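Local coordinates for protein cryptochrome DASH, chloroplastic/mitochondrial (Arabidopsis thaliana, PDB 2VTB) that repairs cyclobutane pyrimidine dimers in single-stranded DNA as an FAD- and folate-containing photolyase and may also act as a photoreceptor, at residues 206-211 with 302-307. Numbering follows the deposited sequence.
Sequences CSIRSS and FIYEEV
Ile208 lies against the ring of Tyr304. CB lies over the rim of the face, 3.9 Å from Tyr304 CE2. The CG2 branch, on the same side of the ring plane, turns to the neighbouring ring atom and makes the closest apolar approach, 3.6 Å to Tyr304 CD2. With CG1 anti to the carbonyl carbon (chi1 -63°) and the chain extended beyond it, the tip CD1 reaches over the middle of that same face. It sits 3.7 Å from the Tyr304 centroid and only 7° off the ring normal, the geometry of a centred CH-pi contact. Leu324 of helix 318-340 also touches Tyr304, while Tyr179 packs on Ile208.

The polar part of the contact lies at Ser211. A single carboxylate oxygen, Glu305 OE1, accepts two hydrogen bonds from this residue: the backbone N at 2.7 Å, in a nearly straight bond, and the hydroxyl OG at 2.9 Å. The amide meets OE1 nearly end-on to its C-O bond, whereas OG comes from the anti side, 34° out of the carboxylate plane; the two donors approach from opposite faces of that plane. This double grip should restrict rotation of the carboxylate, and Arg213 adds a long, weak ion pair to OE1.

Through one aromatic face and one glutamate, helix 300-313 thus receives the loop between helix 195-205 and strand 247-249. This packing is consistent with the long connecting chain that runs between the alpha/beta and helical FAD-binding portions of the photolyase/cryptochrome fold.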
# COMPACT_ATOMS: atom_id res chain seq x y z
N CYS A 206 12.33 18.00 0.81
CA CYS A 206 11.44 18.07 -0.37
C CYS A 206 11.12 19.49 -0.79
O CYS A 206 11.24 20.43 -0.00
CB CYS A 206 10.12 17.37 -0.08
SG CYS A 206 10.30 15.71 0.46
N SER A 207 10.68 19.62 -2.04
CA SER A 207 10.09 20.84 -2.55
C SER A 207 8.61 20.60 -2.88
O SER A 207 8.17 19.46 -3.07
CB SER A 207 10.82 21.31 -3.81
OG SER A 207 12.12 21.77 -3.50
N ILE A 208 7.86 21.69 -2.95
CA ILE A 208 6.47 21.64 -3.38
C ILE A 208 6.48 21.97 -4.87
O ILE A 208 7.13 22.92 -5.29
CB ILE A 208 5.60 22.65 -2.59
CG1 ILE A 208 5.59 22.27 -1.10
CG2 ILE A 208 4.18 22.70 -3.14
CD1 ILE A 208 4.87 23.28 -0.19
N ARG A 209 5.80 21.16 -5.67
CA ARG A 209 5.77 21.39 -7.11
C ARG A 209 4.92 22.61 -7.45
O ARG A 209 3.99 22.96 -6.70
CB ARG A 209 5.19 20.17 -7.84
CG ARG A 209 6.00 18.90 -7.68
CD ARG A 209 5.32 17.75 -8.40
NE ARG A 209 6.06 16.50 -8.26
CZ ARG A 209 5.83 15.40 -8.98
NH1 ARG A 209 4.88 15.38 -9.92
NH2 ARG A 209 6.56 14.33 -8.78
N SER A 210 5.23 23.26 -8.57
CA SER A 210 4.37 24.32 -9.12
C SER A 210 3.04 23.73 -9.54
O SER A 210 2.96 22.55 -9.85
CB SER A 210 5.02 24.96 -10.34
OG SER A 210 6.17 25.68 -9.98
N SER A 211 1.99 24.56 -9.55
CA SER A 211 0.70 24.12 -10.07
C SER A 211 0.84 23.77 -11.54
O SER A 211 1.57 24.43 -12.27
CB SER A 211 -0.36 25.23 -9.93
OG SER A 211 -0.61 25.51 -8.58
N PHE A 302 -2.01 25.07 -5.52
CA PHE A 302 -2.57 26.38 -5.84
C PHE A 302 -2.54 27.29 -4.62
O PHE A 302 -2.16 28.46 -4.71
CB PHE A 302 -4.00 26.25 -6.38
CG PHE A 302 -4.77 27.54 -6.38
CD1 PHE A 302 -4.45 28.56 -7.26
CD2 PHE A 302 -5.81 27.74 -5.48
CE1 PHE A 302 -5.17 29.76 -7.25
CE2 PHE A 302 -6.53 28.93 -5.48
CZ PHE A 302 -6.21 29.93 -6.36
N ILE A 303 -2.95 26.76 -3.46
CA ILE A 303 -2.95 27.55 -2.22
C ILE A 303 -1.54 28.00 -1.87
O ILE A 303 -1.32 29.16 -1.53
CB ILE A 303 -3.59 26.78 -1.04
CG1 ILE A 303 -5.08 26.51 -1.31
CG2 ILE A 303 -3.44 27.58 0.27
CD1 ILE A 303 -5.72 25.49 -0.38
N TYR A 304 -0.57 27.09 -1.99
CA TYR A 304 0.83 27.41 -1.70
C TYR A 304 1.37 28.55 -2.58
O TYR A 304 2.08 29.43 -2.09
CB TYR A 304 1.72 26.17 -1.83
CG TYR A 304 3.20 26.46 -1.65
CD1 TYR A 304 3.71 26.87 -0.42
CD2 TYR A 304 4.09 26.31 -2.71
CE1 TYR A 304 5.08 27.15 -0.26
CE2 TYR A 304 5.45 26.58 -2.56
CZ TYR A 304 5.93 26.99 -1.33
OH TYR A 304 7.27 27.25 -1.19
N GLU A 305 1.03 28.55 -3.87
CA GLU A 305 1.43 29.66 -4.76
C GLU A 305 0.79 31.00 -4.39
O GLU A 305 1.42 32.05 -4.52
CB GLU A 305 1.13 29.34 -6.22
CG GLU A 305 2.00 28.24 -6.77
CD GLU A 305 2.06 28.23 -8.28
OE1 GLU A 305 1.73 27.19 -8.86
OE2 GLU A 305 2.46 29.26 -8.88
N GLU A 306 -0.45 30.96 -3.94
CA GLU A 306 -1.12 32.16 -3.44
C GLU A 306 -0.47 32.66 -2.14
O GLU A 306 -0.31 33.87 -1.93
CB GLU A 306 -2.62 31.91 -3.24
CG GLU A 306 -3.40 31.67 -4.54
CD GLU A 306 -3.53 32.93 -5.39
OE1 GLU A 306 -4.03 33.95 -4.88
OE2 GLU A 306 -3.12 32.91 -6.57
N VAL A 307 -0.09 31.72 -1.27
CA VAL A 307 0.66 32.09 -0.07
C VAL A 307 2.00 32.75 -0.43
O VAL A 307 2.36 33.79 0.14
CB VAL A 307 0.89 30.88 0.85
CG1 VAL A 307 1.92 31.20 1.94
CG2 VAL A 307 -0.46 30.41 1.45